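Local coordinates for Lactamase_B domain-containing protein (Pontibacter korlensis, PDB 6XFR) that probably hydrolyses the amide bond of beta-lactam antibiotics with zinc, as a class B1 metallo-beta-lactamase of the periplasm, at residues V17-S22 with H34-S39; H78-K83 with G139-D144; L132-P137 with V146-P151; G158-K163 with V199-P204; K163-K168 with Q208-H213. All blocks are in the same frame, centred on the assembly; numbering follows the deposited sequence.

Contact 1 of 5, residues V17-S22 with H34-S39; sequences VWIHTS and HGLIVS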
# COMPACT_ATOMS: atom_id res chain seq x y z
N VAL B 17 4.86 8.48 8.32
CA VAL B 17 3.42 8.33 8.06
C VAL B 17 3.02 6.88 8.32
O VAL B 17 3.69 5.94 7.85
CB VAL B 17 3.03 8.74 6.63
CG1 VAL B 17 1.50 8.62 6.41
CG2 VAL B 17 3.58 10.11 6.28
N TRP B 18 1.96 6.70 9.09
CA TRP B 18 1.34 5.41 9.33
C TRP B 18 -0.11 5.44 8.87
O TRP B 18 -0.73 6.49 8.78
CB TRP B 18 1.36 5.06 10.81
CG TRP B 18 2.72 4.70 11.38
CD1 TRP B 18 3.19 3.44 11.67
CD2 TRP B 18 3.75 5.61 11.82
NE1 TRP B 18 4.44 3.51 12.23
CE2 TRP B 18 4.81 4.83 12.33
CE3 TRP B 18 3.88 7.01 11.80
CZ2 TRP B 18 6.00 5.40 12.82
CZ3 TRP B 18 5.07 7.57 12.30
CH2 TRP B 18 6.11 6.76 12.79
N ILE B 19 -0.66 4.26 8.61
CA ILE B 19 -2.09 4.10 8.41
C ILE B 19 -2.61 3.27 9.56
O ILE B 19 -2.09 2.18 9.81
CB ILE B 19 -2.43 3.43 7.07
CG1 ILE B 19 -2.12 4.38 5.91
CG2 ILE B 19 -3.89 3.03 7.04
CD1 ILE B 19 -1.92 3.67 4.58
N HIS B 20 -3.58 3.82 10.30
CA HIS B 20 -4.29 3.04 11.31
C HIS B 20 -5.54 2.48 10.67
O HIS B 20 -6.17 3.14 9.83
CB HIS B 20 -4.61 3.87 12.57
CG HIS B 20 -5.48 5.08 12.34
ND1 HIS B 20 -6.86 5.01 12.33
CD2 HIS B 20 -5.17 6.40 12.20
CE1 HIS B 20 -7.36 6.23 12.14
NE2 HIS B 20 -6.35 7.08 12.05
N THR B 21 -5.87 1.23 11.03
CA THR B 21 -7.02 0.53 10.44
C THR B 21 -7.85 -0.02 11.58
O THR B 21 -7.36 -0.79 12.41
CB THR B 21 -6.63 -0.58 9.45
OG1 THR B 21 -5.94 -0.02 8.33
CG2 THR B 21 -7.89 -1.26 8.91
N SER B 22 -9.11 0.41 11.63
CA SER B 22 -10.12 -0.08 12.55
C SER B 22 -10.93 -1.16 11.85
O SER B 22 -11.13 -1.13 10.64
CB SER B 22 -11.05 1.07 12.99
OG SER B 22 -10.50 1.91 13.99
N HIS B 34 -9.62 3.25 7.46
CA HIS B 34 -8.25 3.73 7.49
C HIS B 34 -8.21 5.20 7.91
O HIS B 34 -9.07 6.00 7.51
CB HIS B 34 -7.58 3.55 6.12
CG HIS B 34 -7.59 2.14 5.64
ND1 HIS B 34 -7.12 1.10 6.40
CD2 HIS B 34 -8.02 1.60 4.48
CE1 HIS B 34 -7.26 -0.04 5.73
NE2 HIS B 34 -7.80 0.24 4.56
N GLY B 35 -7.24 5.52 8.77
CA GLY B 35 -6.82 6.89 9.00
C GLY B 35 -5.31 6.98 8.86
O GLY B 35 -4.64 5.99 8.59
N LEU B 36 -4.79 8.19 9.08
CA LEU B 36 -3.35 8.43 9.08
C LEU B 36 -2.89 8.85 10.47
O LEU B 36 -3.61 9.51 11.22
CB LEU B 36 -2.94 9.52 8.11
CG LEU B 36 -2.99 9.28 6.62
CD1 LEU B 36 -2.29 10.45 5.90
CD2 LEU B 36 -2.34 7.96 6.31
N ILE B 37 -1.65 8.48 10.77
CA ILE B 37 -0.86 9.10 11.83
C ILE B 37 0.37 9.68 11.16
O ILE B 37 0.96 9.04 10.30
CB ILE B 37 -0.44 8.10 12.93
CG1 ILE B 37 -1.54 7.07 13.17
CG2 ILE B 37 -0.02 8.85 14.19
CD1 ILE B 37 -1.13 5.98 14.09
N VAL B 38 0.69 10.92 11.50
CA VAL B 38 1.89 11.59 11.03
C VAL B 38 2.74 12.03 12.22
O VAL B 38 2.25 12.73 13.12
CB VAL B 38 1.56 12.75 10.08
CG1 VAL B 38 2.84 13.36 9.54
CG2 VAL B 38 0.75 12.17 8.93
N SER B 39 4.00 11.61 12.21
CA SER B 39 4.95 11.96 13.26
C SER B 39 5.73 13.18 12.83
O SER B 39 6.15 13.29 11.68
CB SER B 39 5.89 10.78 13.55
OG SER B 39 6.62 11.02 14.75
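Gly35 lies against the imidazole of His20, with its CA 3.4 Å from the ring centroid and 26° off the ring normal: a CH-pi contact over the face. His20 CG stands between its own backbone N and carbonyl carbon (chi1 61°), which turns the ring across the neighbouring strand. Beneath it the backbones are closely bonded, Gly35 N giving to His20 O at 2.8 Å and Trp18 N giving to Ile37 O along a nearly straight path (175°). On the face of Ile19 and Leu36, Leu36 CD2 meets Ile19 CG1 at 3.6 Å and Val17 CG1 at 3.9 Å. Thr21 OG1 and His34 ND1 share a hydrogen bond in the imidazole plane. Packing is looser between Val17 CG2 and Val38 CG2, 4.4 Å apart. Ser39 is the partly exposed end: OG turns to Gln69, though CB still touches the indole edge of Trp18. The five paired positions make an antiparallel beta hairpin, strands 17-25 and 30-40, within one sheet of the metallo-beta-lactamase fold.

Contact 2 of 5, residues H78-K83 with G139-D144; sequences HWHDDK and GGHTAD. With ZN (zinc ion), chain N; ZN (zinc ion), chain O; SO4 (sulfate ion), chain X.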
# COMPACT_ATOMS: atom_id res chain seq x y z
N HIS B 78 -14.94 13.87 7.98
CA HIS B 78 -16.36 14.17 7.85
C HIS B 78 -17.04 13.60 9.09
O HIS B 78 -16.38 13.10 10.01
CB HIS B 78 -16.91 13.67 6.51
CG HIS B 78 -17.06 12.19 6.40
ND1 HIS B 78 -15.99 11.32 6.51
CD2 HIS B 78 -18.14 11.42 6.12
CE1 HIS B 78 -16.42 10.08 6.34
NE2 HIS B 78 -17.72 10.12 6.10
N TRP B 79 -18.38 13.73 9.15
CA TRP B 79 -19.05 13.58 10.44
C TRP B 79 -19.38 12.15 10.83
O TRP B 79 -19.73 11.92 11.99
CB TRP B 79 -20.35 14.40 10.46
CG TRP B 79 -21.42 13.99 9.49
CD1 TRP B 79 -21.59 14.45 8.21
CD2 TRP B 79 -22.50 13.09 9.73
NE1 TRP B 79 -22.71 13.89 7.64
CE2 TRP B 79 -23.29 13.04 8.55
CE3 TRP B 79 -22.90 12.31 10.83
CZ2 TRP B 79 -24.43 12.25 8.43
CZ3 TRP B 79 -24.04 11.53 10.72
CH2 TRP B 79 -24.79 11.50 9.52
N HIS B 80 -19.18 11.18 9.94
CA HIS B 80 -19.61 9.82 10.23
C HIS B 80 -18.73 9.14 11.28
O HIS B 80 -17.56 9.50 11.51
CB HIS B 80 -19.60 8.99 8.94
CG HIS B 80 -20.81 9.18 8.09
ND1 HIS B 80 -20.80 8.93 6.73
CD2 HIS B 80 -22.07 9.58 8.38
CE1 HIS B 80 -22.00 9.17 6.23
NE2 HIS B 80 -22.79 9.56 7.21
N ASP B 81 -19.30 8.11 11.90
CA ASP B 81 -18.67 7.47 13.05
C ASP B 81 -17.32 6.87 12.68
O ASP B 81 -16.38 6.89 13.49
CB ASP B 81 -19.60 6.40 13.64
CG ASP B 81 -20.53 6.94 14.74
OD1 ASP B 81 -21.37 6.16 15.24
OD2 ASP B 81 -20.44 8.13 15.11
N ASP B 82 -17.18 6.33 11.45
CA ASP B 82 -15.94 5.66 11.04
C ASP B 82 -14.77 6.62 10.93
O ASP B 82 -13.63 6.19 11.12
CB ASP B 82 -16.14 4.87 9.72
CG ASP B 82 -16.32 5.77 8.48
OD1 ASP B 82 -16.88 6.87 8.57
OD2 ASP B 82 -15.94 5.34 7.37
N LYS B 83 -15.00 7.91 10.71
CA LYS B 83 -13.92 8.89 10.71
C LYS B 83 -13.92 9.81 11.93
O LYS B 83 -12.94 10.54 12.13
CB LYS B 83 -13.96 9.76 9.44
CG LYS B 83 -14.13 8.96 8.11
CD LYS B 83 -12.84 8.32 7.57
CE LYS B 83 -12.65 6.92 8.18
NZ LYS B 83 -11.42 6.15 7.80
N GLY B 139 -19.20 18.00 -2.29
CA GLY B 139 -19.92 16.87 -1.75
C GLY B 139 -19.75 15.64 -2.63
O GLY B 139 -19.77 15.72 -3.86
N GLY B 140 -19.61 14.49 -1.99
CA GLY B 140 -19.55 13.22 -2.67
C GLY B 140 -20.18 12.20 -1.76
O GLY B 140 -21.42 12.07 -1.71
N HIS B 141 -19.33 11.49 -1.01
CA HIS B 141 -19.81 10.56 0.02
C HIS B 141 -20.70 11.26 1.05
O HIS B 141 -21.74 10.72 1.47
CB HIS B 141 -18.61 9.90 0.67
CG HIS B 141 -18.92 9.13 1.91
ND1 HIS B 141 -19.50 7.88 1.89
CD2 HIS B 141 -18.70 9.42 3.22
CE1 HIS B 141 -19.62 7.44 3.12
NE2 HIS B 141 -19.15 8.35 3.95
N THR B 142 -20.32 12.46 1.48
CA THR B 142 -21.14 13.28 2.34
C THR B 142 -21.05 14.71 1.82
O THR B 142 -20.21 15.03 0.98
CB THR B 142 -20.70 13.23 3.80
OG1 THR B 142 -19.32 13.58 3.91
CG2 THR B 142 -20.94 11.86 4.38
N ALA B 143 -21.93 15.58 2.34
CA ALA B 143 -21.91 16.97 1.92
C ALA B 143 -20.63 17.67 2.37
O ALA B 143 -20.28 18.72 1.81
CB ALA B 143 -23.13 17.69 2.46
N ASP B 144 -19.92 17.11 3.33
CA ASP B 144 -18.83 17.82 3.99
C ASP B 144 -17.45 17.16 3.85
O ASP B 144 -16.48 17.69 4.39
CB ASP B 144 -19.15 17.98 5.49
CG ASP B 144 -19.16 16.62 6.24
OD1 ASP B 144 -19.74 15.62 5.71
OD2 ASP B 144 -18.56 16.55 7.34
ZN ZN N . -18.86 8.28 5.84
ZN ZN O . -16.82 5.28 5.31
S SO4 X . -20.28 4.60 8.57
O1 SO4 X . -19.34 5.24 7.64
O2 SO4 X . -20.46 3.21 8.13
O3 SO4 X . -21.54 5.33 8.54
O4 SO4 X . -19.80 4.65 9.95
O HOH W 1 -18.01 4.54 3.48
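The three-histidine zinc site of the metallo-beta-lactamases joins His78 and His80, from the HxHxD motif, to His141 on the loop after strand 130-135. One zinc ion is bound by His78 NE2 at 2.2 Å, by His80 ND1 at 2.2 Å and by His141 NE2 at 1.9 Å. The shared zinc ion ties the two segments through these three nitrogens. The His141 ring stands steeply to both partners, its plane at 79° to that of His78 and 81° to that of His80. The His141 side chain crosses that of His78 near a right angle but meets that of His80 tip to tip, with His141 NE2 in the plane of the His80 ring. Asp82, the last residue of the motif, instead sends OD2 to the second zinc ion at 2.2 Å, where Cys160 and His202 are the other protein ligands.

Around the first ion, Thr142 packs against two ligand rings, its CG2 3.4 Å from His80 CE1 and 3.3 Å from His78 CD2. His80 NE2 is hydrogen-bonded to Asp175, a second-shell partner that would help fix the ring's rotation. Asp144 OD2 is held by Thr103. Asp144 OD1 lies 3.3 Å from Trp79 CD1 at the indole edge and accepts from Thr142 OG1 at 2.8 Å, the hydroxyl arriving from above the carboxylate plane, 38° out of it.

Contact 3 of 5, residues L132-P137 with V146-P151; sequences LEVYFP and VVVYLP. With EPE (4-(2-hydroxyethyl)-1-piperazine ethanesulfonic acid), chain M.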
# COMPACT_ATOMS: atom_id res chain seq x y z
N LEU B 132 0.76 20.14 6.14
CA LEU B 132 -0.47 19.47 5.80
C LEU B 132 -1.41 20.47 5.16
O LEU B 132 -1.46 21.64 5.56
CB LEU B 132 -1.14 18.86 7.04
CG LEU B 132 -0.41 17.83 7.91
CD1 LEU B 132 0.51 18.50 8.95
CD2 LEU B 132 -1.38 16.86 8.59
N GLU B 133 -2.16 20.01 4.18
CA GLU B 133 -3.18 20.79 3.51
C GLU B 133 -4.50 20.10 3.73
O GLU B 133 -4.57 18.87 3.69
CB GLU B 133 -2.88 20.92 2.03
CG GLU B 133 -1.54 21.58 1.79
CD GLU B 133 -1.12 21.64 0.32
OE1 GLU B 133 -1.81 21.04 -0.53
OE2 GLU B 133 -0.10 22.30 0.03
N VAL B 134 -5.53 20.85 4.04
CA VAL B 134 -6.87 20.29 4.12
C VAL B 134 -7.69 20.95 3.03
O VAL B 134 -7.53 22.15 2.77
CB VAL B 134 -7.47 20.43 5.53
CG1 VAL B 134 -8.70 19.54 5.68
CG2 VAL B 134 -6.43 19.97 6.52
N TYR B 135 -8.49 20.18 2.32
CA TYR B 135 -9.15 20.73 1.14
C TYR B 135 -10.55 20.15 0.97
O TYR B 135 -10.80 18.98 1.29
CB TYR B 135 -8.32 20.47 -0.12
CG TYR B 135 -9.01 20.90 -1.42
CD1 TYR B 135 -9.14 22.24 -1.75
CD2 TYR B 135 -9.50 19.96 -2.30
CE1 TYR B 135 -9.74 22.63 -2.93
CE2 TYR B 135 -10.09 20.34 -3.47
CZ TYR B 135 -10.21 21.67 -3.79
OH TYR B 135 -10.82 22.02 -4.99
N PHE B 136 -11.46 21.01 0.51
CA PHE B 136 -12.85 20.64 0.27
C PHE B 136 -13.09 20.60 -1.22
O PHE B 136 -13.12 21.66 -1.85
CB PHE B 136 -13.82 21.63 0.92
CG PHE B 136 -15.26 21.29 0.69
CD1 PHE B 136 -15.81 20.12 1.23
CD2 PHE B 136 -16.07 22.11 -0.12
CE1 PHE B 136 -17.14 19.80 0.99
CE2 PHE B 136 -17.39 21.80 -0.36
CZ PHE B 136 -17.94 20.66 0.19
N PRO B 137 -13.22 19.42 -1.84
CA PRO B 137 -13.46 19.34 -3.29
C PRO B 137 -14.93 19.35 -3.68
O PRO B 137 -15.23 19.39 -4.88
CB PRO B 137 -12.81 18.01 -3.66
CG PRO B 137 -12.96 17.17 -2.43
CD PRO B 137 -12.89 18.11 -1.25
N VAL B 146 -13.78 16.11 3.43
CA VAL B 146 -12.55 16.81 3.05
C VAL B 146 -11.42 15.81 2.84
O VAL B 146 -11.40 14.72 3.41
CB VAL B 146 -12.09 17.90 4.06
CG1 VAL B 146 -12.93 19.12 3.92
CG2 VAL B 146 -12.08 17.38 5.49
N VAL B 147 -10.44 16.22 2.05
CA VAL B 147 -9.23 15.43 1.90
C VAL B 147 -8.07 16.16 2.59
O VAL B 147 -8.19 17.33 2.99
CB VAL B 147 -8.91 15.12 0.41
CG1 VAL B 147 -10.09 14.50 -0.30
CG2 VAL B 147 -8.38 16.34 -0.36
N VAL B 148 -6.98 15.43 2.79
CA VAL B 148 -5.76 15.92 3.43
C VAL B 148 -4.60 15.52 2.53
O VAL B 148 -4.51 14.35 2.12
CB VAL B 148 -5.55 15.34 4.84
CG1 VAL B 148 -4.27 15.85 5.44
CG2 VAL B 148 -6.74 15.64 5.72
N TYR B 149 -3.74 16.46 2.20
CA TYR B 149 -2.61 16.21 1.34
C TYR B 149 -1.35 16.53 2.12
O TYR B 149 -1.32 17.52 2.87
CB TYR B 149 -2.65 17.03 0.04
CG TYR B 149 -1.60 16.62 -1.01
CD1 TYR B 149 -1.54 15.30 -1.52
CD2 TYR B 149 -0.67 17.57 -1.51
CE1 TYR B 149 -0.60 14.93 -2.48
CE2 TYR B 149 0.26 17.20 -2.49
CZ TYR B 149 0.29 15.88 -2.95
OH TYR B 149 1.21 15.53 -3.88
N LEU B 150 -0.37 15.63 2.03
CA LEU B 150 0.99 15.89 2.46
C LEU B 150 1.79 16.21 1.20
O LEU B 150 2.11 15.29 0.43
CB LEU B 150 1.58 14.67 3.19
CG LEU B 150 0.70 13.89 4.19
CD1 LEU B 150 1.48 12.91 5.06
CD2 LEU B 150 -0.04 14.85 5.09
N PRO B 151 2.08 17.49 0.90
CA PRO B 151 2.84 17.82 -0.32
C PRO B 151 4.31 17.37 -0.29
O PRO B 151 4.91 17.24 -1.37
CB PRO B 151 2.72 19.35 -0.41
CG PRO B 151 2.35 19.82 0.96
CD PRO B 151 1.53 18.71 1.54
N1 EPE M . 0.01 21.53 -4.37
C2 EPE M . -1.41 21.33 -4.01
C3 EPE M . -2.10 22.64 -3.64
N4 EPE M . -1.33 23.43 -2.70
C5 EPE M . 0.11 23.48 -2.90
C6 EPE M . 0.73 22.13 -3.25
C7 EPE M . -1.97 24.57 -2.06
C8 EPE M . -1.34 24.90 -0.70
O8 EPE M . -1.79 26.15 -0.18
C9 EPE M . 0.55 20.19 -4.61
C10 EPE M . 0.88 19.91 -6.07
S EPE M . 1.38 18.19 -6.35
O1S EPE M . 2.15 17.59 -5.23
O2S EPE M . 2.25 18.20 -7.52
O3S EPE M . 0.18 17.41 -6.65
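Glu133 and Tyr149 form a hydrogen-bonded antiparallel pair in the beta hairpin of strands 130-135 and 147-150, within a mixed sheet. Glu133 N reaches Tyr149 O at 2.9 Å, with a return bond from Tyr149 N; Tyr135 and Val147 repeat the pattern, Val147 N lying 2.9 Å from Tyr135 O. In the apolar packing Val134 CG1 meets Val146 CG2 at 4.0 Å, Leu132 CG lies alongside Leu150 CD2 at 4.1 Å, and Phe136 crosses Val146 at about a right angle, its CB 4.0 Å from Val146 CG1. Leu188 of helix 181-191 packs on Val147. A third kind of interaction involves the bound buffer molecule, 4-(2-hydroxyethyl)-1-piperazine ethanesulfonic acid: Tyr149 OH gives its O1S a hydrogen bond of 2.6 Å, and the ligand N4 is weakly bonded to the carboxylate of the extended Glu133 chain (chi2 175°). The Val134 and Val148 face is apolar, whereas that of Glu133, Tyr135, Val147 and Tyr149 is mixed, with Glu133 OE1 and OE2 and Tyr149 OH as polar ends meeting the buffer.

Contact 4 of 5, residues G158-K163 with V199-P204; sequences GGCLVK and VPSHGP. With ZN (zinc ion), chain O.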
# COMPACT_ATOMS: atom_id res chain seq x y z
N GLY B 158 -7.96 10.44 0.95
CA GLY B 158 -9.26 10.73 0.39
C GLY B 158 -10.45 10.22 1.17
O GLY B 158 -11.58 10.40 0.72
N GLY B 159 -10.25 9.51 2.28
CA GLY B 159 -11.36 9.05 3.10
C GLY B 159 -12.39 8.29 2.30
O GLY B 159 -12.06 7.63 1.30
N CYS B 160 -13.65 8.42 2.68
CA CYS B 160 -14.68 7.67 1.98
C CYS B 160 -15.07 8.33 0.66
O CYS B 160 -15.86 7.75 -0.10
CB CYS B 160 -15.91 7.50 2.88
SG CYS B 160 -15.53 7.13 4.62
N LEU B 161 -14.44 9.47 0.31
CA LEU B 161 -14.64 10.09 -1.00
C LEU B 161 -14.03 9.26 -2.13
O LEU B 161 -14.52 9.31 -3.27
CB LEU B 161 -14.04 11.49 -1.00
CG LEU B 161 -14.37 12.45 -2.17
CD1 LEU B 161 -15.89 12.59 -2.37
CD2 LEU B 161 -13.72 13.82 -1.95
N VAL B 162 -12.98 8.50 -1.84
CA VAL B 162 -12.27 7.67 -2.81
C VAL B 162 -12.53 6.21 -2.51
O VAL B 162 -12.53 5.81 -1.34
CB VAL B 162 -10.75 7.95 -2.78
CG1 VAL B 162 -10.05 7.15 -3.89
CG2 VAL B 162 -10.48 9.46 -2.91
N LYS B 163 -12.71 5.41 -3.54
CA LYS B 163 -12.88 3.97 -3.37
C LYS B 163 -11.62 3.24 -3.81
O LYS B 163 -10.83 3.75 -4.61
CB LYS B 163 -14.11 3.48 -4.14
CG LYS B 163 -15.43 3.95 -3.56
CD LYS B 163 -16.39 2.80 -3.27
CE LYS B 163 -16.20 2.23 -1.87
NZ LYS B 163 -16.55 3.26 -0.86
N VAL B 199 -5.01 7.28 -0.34
CA VAL B 199 -5.47 6.37 0.71
C VAL B 199 -6.99 6.46 0.79
O VAL B 199 -7.53 7.52 1.15
CB VAL B 199 -4.83 6.65 2.06
CG1 VAL B 199 -5.17 5.49 2.99
CG2 VAL B 199 -3.32 6.80 1.91
N PRO B 200 -7.71 5.40 0.48
CA PRO B 200 -9.16 5.36 0.69
C PRO B 200 -9.48 4.93 2.12
O PRO B 200 -8.61 4.58 2.91
CB PRO B 200 -9.62 4.30 -0.31
CG PRO B 200 -8.48 3.32 -0.31
CD PRO B 200 -7.21 4.15 -0.11
N SER B 201 -10.76 4.91 2.43
CA SER B 201 -11.11 4.53 3.78
C SER B 201 -11.27 3.04 3.94
O SER B 201 -10.86 2.49 4.97
CB SER B 201 -12.41 5.22 4.21
OG SER B 201 -12.08 6.45 4.78
N HIS B 202 -11.86 2.36 2.96
CA HIS B 202 -12.43 1.04 3.20
C HIS B 202 -11.84 -0.04 2.28
O HIS B 202 -12.45 -1.09 2.06
CB HIS B 202 -13.95 1.13 3.09
CG HIS B 202 -14.56 2.11 4.04
ND1 HIS B 202 -14.36 2.04 5.40
CD2 HIS B 202 -15.34 3.20 3.83
CE1 HIS B 202 -15.00 3.03 5.99
NE2 HIS B 202 -15.61 3.74 5.06
N GLY B 203 -10.62 0.18 1.81
CA GLY B 203 -9.90 -0.81 1.03
C GLY B 203 -8.44 -0.43 0.95
O GLY B 203 -7.99 0.57 1.55
N PRO B 204 -7.65 -1.24 0.23
CA PRO B 204 -6.21 -0.97 0.10
C PRO B 204 -5.95 0.29 -0.69
O PRO B 204 -6.73 0.68 -1.56
CB PRO B 204 -5.68 -2.21 -0.64
CG PRO B 204 -6.80 -3.27 -0.49
CD PRO B 204 -8.07 -2.47 -0.46
ZN ZN O . -16.82 5.28 5.31
O HOH W 1 -18.01 4.54 3.48
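A mostly buried strand-end and metal-site contact joins Gly158 to Val199, where two neighbouring parallel strands, 155-159 and 197-200, run out into the loops that bear ligands of the second zinc ion. Gly158 N gives a hydrogen bond to Val199 O at 3.0 Å, with an N-H...O angle of 158°. One step further the pairing slackens, and Ser201 N reaches Gly159 O by a weak, bent bond. A type I turn from Gly159 to Val162 then swings the first chain round, and its Val162 O comes 3.4 Å from Pro200 CB. With helix 181-191 between them, the strands form a beta-alpha-beta crossover whose C-terminal strand ends carry the metal ligands. Cys160 SG binds the zinc ion at 2.4 Å and His202 NE2 binds it at 2.0 Å, with Asp82 and a water completing four ligands. Cys160 SG is anti to its carbonyl carbon (chi1 -41°), which brings SG to the zinc ion, beside His202 NE2. The imidazole is steadied from two quarters: Ser201 CB sits 3.5 Å above the plane of the His202 ring, over its centre, and His202 ND1 is hydrogen-bonded to Pro32 O.

Contact 5 of 5, residues K163-K168 with Q208-H213; sequences KDLQAK and QSLLSH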
# COMPACT_ATOMS: atom_id res chain seq x y z
N LYS B 163 -12.71 5.41 -3.54
CA LYS B 163 -12.88 3.97 -3.37
C LYS B 163 -11.62 3.24 -3.81
O LYS B 163 -10.83 3.75 -4.61
CB LYS B 163 -14.11 3.48 -4.14
CG LYS B 163 -15.43 3.95 -3.56
CD LYS B 163 -16.39 2.80 -3.27
CE LYS B 163 -16.20 2.23 -1.87
NZ LYS B 163 -16.55 3.26 -0.86
N ASP B 164 -11.41 2.05 -3.25
CA ASP B 164 -10.26 1.23 -3.62
C ASP B 164 -10.54 0.51 -4.95
O ASP B 164 -11.70 0.40 -5.40
CB ASP B 164 -9.90 0.21 -2.52
CG ASP B 164 -10.91 -0.95 -2.38
OD1 ASP B 164 -11.86 -0.81 -1.57
OD2 ASP B 164 -10.77 -2.01 -3.04
N LEU B 165 -9.46 0.02 -5.57
CA LEU B 165 -9.52 -0.51 -6.93
C LEU B 165 -10.29 -1.83 -7.04
O LEU B 165 -10.67 -2.22 -8.16
CB LEU B 165 -8.10 -0.68 -7.48
CG LEU B 165 -7.37 0.63 -7.77
CD1 LEU B 165 -5.94 0.33 -8.12
CD2 LEU B 165 -8.05 1.35 -8.88
N GLN B 166 -10.57 -2.49 -5.92
CA GLN B 166 -11.38 -3.69 -5.91
C GLN B 166 -12.83 -3.46 -5.47
O GLN B 166 -13.58 -4.43 -5.35
CB GLN B 166 -10.72 -4.76 -5.03
CG GLN B 166 -9.58 -5.44 -5.76
CD GLN B 166 -8.89 -6.49 -4.93
OE1 GLN B 166 -8.65 -6.27 -3.73
NE2 GLN B 166 -8.57 -7.65 -5.56
N ALA B 167 -13.23 -2.22 -5.20
CA ALA B 167 -14.65 -1.94 -4.95
C ALA B 167 -15.43 -2.04 -6.26
O ALA B 167 -15.00 -1.51 -7.29
CB ALA B 167 -14.82 -0.54 -4.34
N LYS B 168 -16.57 -2.73 -6.23
CA LYS B 168 -17.36 -2.90 -7.44
C LYS B 168 -18.54 -1.94 -7.54
O LYS B 168 -19.14 -1.83 -8.61
CB LYS B 168 -17.89 -4.34 -7.52
CG LYS B 168 -16.83 -5.35 -7.25
CD LYS B 168 -15.88 -5.42 -8.41
CE LYS B 168 -15.34 -6.82 -8.54
NZ LYS B 168 -13.85 -6.83 -8.54
N GLN B 208 -2.68 6.95 -8.31
CA GLN B 208 -3.77 7.83 -8.73
C GLN B 208 -4.83 7.09 -9.54
O GLN B 208 -5.80 7.71 -9.96
CB GLN B 208 -3.18 9.00 -9.52
CG GLN B 208 -2.66 8.60 -10.92
CD GLN B 208 -1.30 7.88 -10.90
OE1 GLN B 208 -0.77 7.53 -9.83
NE2 GLN B 208 -0.74 7.68 -12.09
N SER B 209 -4.65 5.78 -9.76
CA SER B 209 -5.68 4.91 -10.34
C SER B 209 -6.92 4.84 -9.46
O SER B 209 -8.00 4.52 -9.97
CB SER B 209 -5.13 3.48 -10.51
OG SER B 209 -4.30 3.31 -11.66
N LEU B 210 -6.80 5.09 -8.16
CA LEU B 210 -7.97 5.10 -7.29
C LEU B 210 -8.93 6.24 -7.63
O LEU B 210 -10.14 6.16 -7.35
CB LEU B 210 -7.52 5.15 -5.83
CG LEU B 210 -7.37 3.79 -5.16
CD1 LEU B 210 -5.99 3.22 -5.40
CD2 LEU B 210 -7.66 3.86 -3.68
N LEU B 211 -8.43 7.35 -8.18
CA LEU B 211 -9.32 8.42 -8.58
C LEU B 211 -10.06 8.04 -9.85
O LEU B 211 -11.30 8.11 -9.91
CB LEU B 211 -8.56 9.72 -8.78
CG LEU B 211 -7.67 10.06 -7.58
CD1 LEU B 211 -6.75 11.25 -7.92
CD2 LEU B 211 -8.53 10.33 -6.32
N SER B 212 -9.32 7.59 -10.87
CA SER B 212 -10.02 7.20 -12.09
C SER B 212 -11.00 6.05 -11.86
O SER B 212 -12.09 6.06 -12.44
CB SER B 212 -9.02 6.86 -13.21
OG SER B 212 -7.88 6.23 -12.71
N HIS B 213 -10.67 5.09 -10.97
CA HIS B 213 -11.60 3.98 -10.71
C HIS B 213 -12.86 4.49 -10.01
O HIS B 213 -13.97 4.01 -10.29
CB HIS B 213 -10.93 2.87 -9.88
CG HIS B 213 -11.87 1.78 -9.45
ND1 HIS B 213 -12.49 0.92 -10.34
CD2 HIS B 213 -12.30 1.40 -8.21
CE1 HIS B 213 -13.26 0.08 -9.68
NE2 HIS B 213 -13.16 0.33 -8.39
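Ser209 O, against which Leu165 CD2 packs at 3.4 Å, is gripped by two donors of its own helix. His213 N gives it the regular helical bond at 2.9 Å, and Ser212 OG adds a longer one at 3.2 Å; both arrive from the same face of the carbonyl plane. Across the contact the one clear hydrogen bond runs from His213 NE2 to Ala167 O, 2.8 Å long. The acceptor lies only 3° out of the imidazole plane, although the N-H...O angle of 143° shows a bent approach. His213 CG is anti to its backbone N (chi1 174°), which carries the ring off the helix and over the 163-168 loop, where Leu165 O stands over one face and Asp164 O lies at the edge, 3.0 Å from His213 CD2.

That loop is shaped by a type I turn from Asp164 to Ala167 and by an Asx turn, in which Asp164 OD2 accepts from Gln166 N at 2.9 Å. Leucines make the apolar half: Leu165 crosses Leu210 at about a right angle, with Leu165 CG 3.8 Å from Leu210 CD1, and Leu210 CD2 lies 3.7 Å from Asp164 CA. On the outer side Leu165 touches Ile13 of the second subunit, and Gln166 NE2 donates a hydrogen bond to Val10 O of the second subunit. A directional imidazole bond thus fixes the loop's end on helix 209-217, while the leucines pack the rest.

Overall arrangement
Contacts 1 and 3 are buried antiparallel hairpins, one in each five-stranded sheet, and meet where Val17 and Val38 pack on Leu150. Contact 2 is a partly buried loop meeting held by zinc, contact 4 a buried strand-end meeting that adds zinc ligands to fading backbone pairing; both reach the second zinc ion, and a probable bond from Lys83 to Ser201 ties them. Contact 4 also shares a sheet with contact 3 and is tied to contact 1 by a probable bond from His34 N to Ser201 O. Contact 5, the most peripheral, about 16 Å from the chain centre, shares Lys163 with contact 4 but rests on one imidazole-to-carbonyl bond and leucine packing, unlike the hairpins and metal sites.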